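PDB 2JFR: Ser-thr phosphatase MSPP from Mycobacterium smegmatis, which probably removes phosphate from serine and threonine residues of proteins, as a metal-dependent phosphatase of the PPM (PP2C) family. Local coordinates for residues D36-R41 with P85-T90; S46-K51 with L75-L80. One frame throughout, in Å; residues are numbered along the deposited sequence. Where two conformers were deposited one is given.

Contact 1: residues D36-R41 with P85-T90; sequences DGFGAR and PTVSGT. With MG (magnesium ion), chain B; MN (manganese (II) ion), chain C.
Phe38 and Gly89 form a hydrogen-bonded antiparallel pair: Phe38 N gives to Gly89 O at 2.9 Å, and Gly89 N to Phe38 O at 3.1 Å. They join strands 31-38 and 89-96 in one antiparallel sheet of the PP2C fold, at the edge of its metal centre. The Asp36 carboxylate bridges the two metals: OD1 binds magnesium at 2.0 Å and OD2 binds manganese at 2.1 Å. Gly37 O is a further magnesium ligand, and water 2 bridges both ions. Asp186 and Asp224 also bind the manganese. Beyond the strand end, Arg41 N, at the N-cap of helix 42-59, donates to Ser88 OG at 2.9 Å and nearly straight (165°). Ser88 OG stands beside its own backbone N (chi1 -65°), turned to that donor. Water 1 accepts from Ala40 N and donates to Val87 O, and it also bonds Thr86 OG1. The Phe38 ring lies over the second strand, its CG between backbone N and carbonyl carbon (chi1 69°). One face covers the Gly89 backbone, a CH-pi contact with Gly89 CA 4.1 Å from the ring centroid. On one side of the ring, Phe38 CE1 meets Val87 CG1 at 4.0 Å.

Contact 2: residues S46-K51 with L75-L80; sequences SATALK and LRVFEL
Thr48 faces Val77 between two helices, and its methyl branch does most of the touching. Its CB is already 4.0 Å from Val77 CG2. From there the side chain forks. OG1 is beside the backbone N and anti to the carbonyl carbon (chi1 -62°). CG2 is anti to the backbone N and reaches across to the second helix. It meets three residues there. Val77 CG2 is 3.9 Å from Thr48 CG2, and the two side chains slide past each other in opposite directions. Leu80 CD1 also comes to 3.9 Å from Thr48 CG2, crossing it at a slant. Arg76 adds the aliphatic part of its chain, with CG 4.1 Å from the same methyl. The other branch, OG1, stays with its own helix and hydrogen-bonds to His44 O one turn back.

The helices are the roughly antiparallel pair that covers the outer face of a sheet in the PP2C beta-sandwich. Their segment axes approach to 9.2 Å, at 144° between N-to-C directions. No hydrogen bond crosses between the two segments.

Val77 CG2 also packs on the first helix beside Thr48. It lies 3.8 Å from Ala49 N and 4.2 Å from Ala49 CB. Leu160 touches both Ala49 and Val77. In one of two conformers, the Arg76 guanidinium has Leu80 CG over one face, offset toward the rim. Its edge turns to the Glu79 carboxylate, where Arg76 NH1 lies at a doubtfully short distance from Glu79 OE1.

Overall arrangement
From the N terminus, strand 31-38 brings the chain to the metal centre and runs into helix 42-59. Helix 63-81 then returns, and a loop leads into strand 89-96. Contact 1 closes this excursion by pairing the two strands. Contact 2 closes a shorter loop within it, between the two helices, so the second is enclosed by the first and they do not cross. Their centres are 11 Å apart. They meet directly: Thr90 OG1 is 3.4 Å from Ser46 CB, and Thr90 CG2 is 3.9 Å from Ala49 CB. Helix 42-59 thus packs on the sheet, with helix 63-81 beside it.

Contact 1: residues D36-R41 with P85-T90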
loop_
_atom_site.group_PDB
_atom_site.type_symbol
_atom_site.label_atom_id
_atom_site.label_comp_id
_atom_site.label_asym_id
_atom_site.label_seq_id
_atom_site.Cartn_x
_atom_site.Cartn_y
_atom_site.Cartn_z
ATOM N N ASP A 36 -5.465 3.475 -1.020
ATOM C CA ASP A 36 -6.711 2.918 -1.557
ATOM C C ASP A 36 -7.872 3.680 -0.942
ATOM O O ASP A 36 -8.208 3.509 0.232
ATOM C CB ASP A 36 -6.801 1.427 -1.202
ATOM C CG ASP A 36 -8.092 0.777 -1.671
ATOM O OD1 ASP A 36 -9.000 1.542 -2.069
ATOM O OD2 ASP A 36 -8.153 -0.463 -1.626
ATOM N N GLY A 37 -8.461 4.560 -1.739
ATOM C CA GLY A 37 -9.596 5.340 -1.281
ATOM C C GLY A 37 -10.867 4.536 -1.256
ATOM O O GLY A 37 -11.049 3.583 -1.994
ATOM N N PHE A 38 -11.800 5.003 -0.426
ATOM C CA PHE A 38 -13.117 4.446 -0.320
ATOM C C PHE A 38 -14.138 5.558 -0.149
ATOM O O PHE A 38 -13.799 6.638 0.349
ATOM C CB PHE A 38 -13.258 3.426 0.816
ATOM C CG PHE A 38 -13.184 3.987 2.200
ATOM C CD1 PHE A 38 -14.335 4.469 2.839
ATOM C CD2 PHE A 38 -11.940 4.057 2.848
ATOM C CE1 PHE A 38 -14.312 4.997 4.093
ATOM C CE2 PHE A 38 -11.958 4.607 4.175
ATOM C CZ PHE A 38 -13.162 5.072 4.737
ATOM N N GLY A 39 -15.371 5.243 -0.446
ATOM C CA GLY A 39 -16.481 6.141 -0.299
ATOM C C GLY A 39 -16.698 6.960 -1.569
ATOM O O GLY A 39 -15.988 6.871 -2.552
ATOM N N ALA A 40 -17.746 7.805 -1.476
ATOM C CA ALA A 40 -18.123 8.614 -2.639
ATOM C C ALA A 40 -17.011 9.506 -3.113
ATOM O O ALA A 40 -16.961 9.832 -4.298
ATOM C CB ALA A 40 -19.342 9.465 -2.307
ATOM N N ARG A 41 -16.127 9.927 -2.213
ATOM C CA ARG A 41 -15.025 10.782 -2.577
ATOM C C ARG A 41 -13.686 10.069 -2.258
ATOM O O ARG A 41 -12.680 10.719 -1.985
ATOM C CB ARG A 41 -15.127 12.136 -1.904
ATOM C CG ARG A 41 -16.262 13.005 -2.364
ATOM C CD ARG A 41 -16.478 14.329 -1.667
ATOM N NE ARG A 41 -15.397 15.247 -1.948
ATOM C CZ ARG A 41 -15.173 16.440 -1.473
ATOM N NH1 ARG A 41 -16.029 16.962 -0.614
ATOM N NH2 ARG A 41 -14.127 17.170 -1.813
ATOM N N PRO A 85 -21.844 13.868 3.866
ATOM C CA PRO A 85 -22.908 13.127 4.518
ATOM C C PRO A 85 -22.657 11.701 4.699
ATOM O O PRO A 85 -23.393 11.025 5.439
ATOM C CB PRO A 85 -24.083 13.342 3.524
ATOM C CG PRO A 85 -23.509 13.620 2.180
ATOM C CD PRO A 85 -22.239 14.338 2.525
ATOM N N THR A 86 -21.629 11.156 4.021
ATOM C CA THR A 86 -21.179 9.786 4.245
ATOM C C THR A 86 -19.642 9.863 4.339
ATOM O O THR A 86 -19.072 10.857 3.936
ATOM C CB THR A 86 -21.611 8.745 3.200
ATOM O OG1 THR A 86 -21.103 9.130 1.952
ATOM C CG2 THR A 86 -23.117 8.690 3.102
ATOM N N VAL A 87 -19.087 8.822 4.882
ATOM C CA VAL A 87 -17.692 8.784 5.153
ATOM C C VAL A 87 -16.900 8.341 3.892
ATOM O O VAL A 87 -17.199 7.305 3.299
ATOM C CB VAL A 87 -17.377 7.836 6.328
ATOM C CG1 VAL A 87 -15.888 7.718 6.583
ATOM C CG2 VAL A 87 -18.111 8.352 7.600
ATOM N N SER A 88 -15.900 9.132 3.529
ATOM C CA SER A 88 -14.859 8.771 2.572
ATOM C C SER A 88 -13.511 8.890 3.285
ATOM O O SER A 88 -13.313 9.677 4.194
ATOM C CB SER A 88 -14.873 9.652 1.351
ATOM O OG SER A 88 -16.090 9.463 0.612
ATOM N N GLY A 89 -12.569 8.091 2.825
ATOM C CA GLY A 89 -11.235 8.109 3.419
ATOM C C GLY A 89 -10.353 7.252 2.561
ATOM O O GLY A 89 -10.670 6.900 1.415
ATOM N N THR A 90 -9.181 6.876 3.112
ATOM C CA THR A 90 -8.234 6.093 2.341
ATOM C C THR A 90 -7.342 5.294 3.247
ATOM O O THR A 90 -7.054 5.671 4.364
ATOM C CB THR A 90 -7.389 7.024 1.422
ATOM O OG1 THR A 90 -6.591 6.248 0.529
ATOM C CG2 THR A 90 -6.562 8.020 2.179
HETATM MG MG MG B . -10.847 1.693 -2.817
HETATM MN MN MN C . -9.435 -1.776 -2.648
HETATM O O HOH W 1 -19.039 7.580 1.118
HETATM O O HOH W 2 -10.961 -0.347 -3.385
HETATM O O HOH W 3 -12.629 2.140 -3.765
HETATM O O HOH W 4 -9.836 2.121 -4.574
HETATM O O HOH W 5 -11.712 0.943 -1.121
HETATM O O HOH W 6 -10.749 -1.939 -1.078
#

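Contact 2: residues S46-K51 with L75-L80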
loop_
_atom_site.group_PDB
_atom_site.type_symbol
_atom_site.label_atom_id
_atom_site.label_comp_id
_atom_site.label_asym_id
_atom_site.label_seq_id
_atom_site.Cartn_x
_atom_site.Cartn_y
_atom_site.Cartn_z
ATOM N N SER A 46 -7.543 9.522 -1.577
ATOM C CA SER A 46 -6.232 8.889 -1.858
ATOM C C SER A 46 -5.318 9.879 -2.570
ATOM O O SER A 46 -4.134 9.971 -2.233
ATOM C CB SER A 46 -6.425 7.603 -2.624
ATOM O OG SER A 46 -7.164 7.855 -3.825
ATOM N N ALA A 47 -5.838 10.621 -3.540
ATOM C CA ALA A 47 -4.970 11.584 -4.266
ATOM C C ALA A 47 -4.475 12.644 -3.334
ATOM O O ALA A 47 -3.294 13.038 -3.383
ATOM C CB ALA A 47 -5.733 12.205 -5.408
ATOM N N THR A 48 -5.345 13.185 -2.474
ATOM C CA THR A 48 -4.931 14.249 -1.580
ATOM C C THR A 48 -3.920 13.708 -0.573
ATOM O O THR A 48 -2.955 14.396 -0.253
ATOM C CB THR A 48 -6.147 14.824 -0.848
ATOM O OG1 THR A 48 -7.056 15.384 -1.803
ATOM C CG2 THR A 48 -5.747 15.901 0.136
ATOM N N ALA A 49 -4.167 12.511 -0.060
ATOM C CA ALA A 49 -3.225 11.945 0.910
ATOM C C ALA A 49 -1.819 11.877 0.317
ATOM O O ALA A 49 -0.857 12.228 0.989
ATOM C CB ALA A 49 -3.680 10.578 1.365
ATOM N N LEU A 50 -1.710 11.395 -0.921
ATOM C CA LEU A 50 -0.375 11.248 -1.503
ATOM C C LEU A 50 0.261 12.573 -1.855
ATOM O O LEU A 50 1.477 12.722 -1.707
ATOM C CB LEU A 50 -0.409 10.280 -2.687
ATOM C CG LEU A 50 -0.788 8.851 -2.355
ATOM C CD1 LEU A 50 -0.588 7.987 -3.581
ATOM C CD2 LEU A 50 -0.013 8.302 -1.155
ATOM N N LYS A 51 -0.528 13.547 -2.307
ATOM C CA LYS A 51 0.026 14.869 -2.586
ATOM C C LYS A 51 0.596 15.459 -1.312
ATOM O O LYS A 51 1.690 16.054 -1.296
ATOM C CB LYS A 51 -1.032 15.766 -3.199
ATOM C CG LYS A 51 -0.544 17.111 -3.639
ATOM C CD LYS A 51 -1.559 17.985 -4.347
ATOM C CE LYS A 51 -0.917 19.238 -4.972
ATOM N NZ LYS A 51 -1.908 20.087 -5.694
ATOM N N LEU A 75 -4.930 14.939 8.399
ATOM C CA LEU A 75 -5.658 16.151 8.765
ATOM C C LEU A 75 -6.208 16.825 7.512
ATOM O O LEU A 75 -7.337 17.305 7.536
ATOM C CB LEU A 75 -4.760 17.077 9.577
ATOM C CG LEU A 75 -5.480 18.316 10.112
ATOM C CD1 LEU A 75 -6.591 17.908 11.067
ATOM C CD2 LEU A 75 -4.472 19.216 10.800
ATOM N N ARG A 76 -5.439 16.889 6.466
ATOM C CA ARG A 76 -5.897 17.578 5.257
ATOM C C ARG A 76 -7.058 16.858 4.639
ATOM O O ARG A 76 -8.042 17.490 4.257
ATOM C CB ARG A 76 -4.752 17.748 4.239
ATOM C CG ARG A 76 -5.101 18.661 3.110
ATOM C CD ARG A 76 -5.245 20.121 3.566
ATOM N NE ARG A 76 -6.226 20.923 2.857
ATOM C CZ ARG A 76 -7.246 21.629 3.334
ATOM N NH1 ARG A 76 -7.546 21.701 4.625
ATOM N NH2 ARG A 76 -8.009 22.306 2.480
ATOM N N VAL A 77 -7.013 15.522 4.546
ATOM C CA VAL A 77 -8.152 14.779 4.028
ATOM C C VAL A 77 -9.366 14.962 4.894
ATOM O O VAL A 77 -10.469 15.158 4.399
ATOM C CB VAL A 77 -7.791 13.325 3.794
ATOM C CG1 VAL A 77 -9.021 12.541 3.336
ATOM C CG2 VAL A 77 -6.665 13.167 2.763
ATOM N N PHE A 78 -9.171 14.888 6.211
ATOM C CA PHE A 78 -10.327 15.053 7.119
ATOM C C PHE A 78 -10.905 16.474 7.032
ATOM O O PHE A 78 -12.162 16.606 7.033
ATOM C CB PHE A 78 -9.908 14.728 8.538
ATOM C CG PHE A 78 -11.046 14.909 9.510
ATOM C CD1 PHE A 78 -12.204 14.147 9.400
ATOM C CD2 PHE A 78 -10.949 15.809 10.520
ATOM C CE1 PHE A 78 -13.264 14.321 10.267
ATOM C CE2 PHE A 78 -11.991 16.013 11.426
ATOM C CZ PHE A 78 -13.141 15.218 11.284
ATOM N N GLU A 79 -10.077 17.472 6.917
ATOM C CA GLU A 79 -10.599 18.836 6.746
ATOM C C GLU A 79 -11.374 18.965 5.466
ATOM O O GLU A 79 -12.417 19.653 5.429
ATOM C CB GLU A 79 -9.431 19.830 6.758
ATOM C CG GLU A 79 -8.810 20.017 8.140
ATOM C CD GLU A 79 -7.484 20.773 8.076
ATOM O OE1 GLU A 79 -6.978 21.081 6.954
ATOM O OE2 GLU A 79 -6.884 21.071 9.164
ATOM N N LEU A 80 -10.961 18.314 4.411
ATOM C CA LEU A 80 -11.690 18.421 3.147
ATOM C C LEU A 80 -12.931 17.576 3.043
ATOM O O LEU A 80 -13.887 18.026 2.392
ATOM C CB LEU A 80 -10.713 18.026 2.044
ATOM C CG LEU A 80 -9.623 19.124 1.831
ATOM C CD1 LEU A 80 -8.552 18.511 0.935
ATOM C CD2 LEU A 80 -10.205 20.412 1.266
#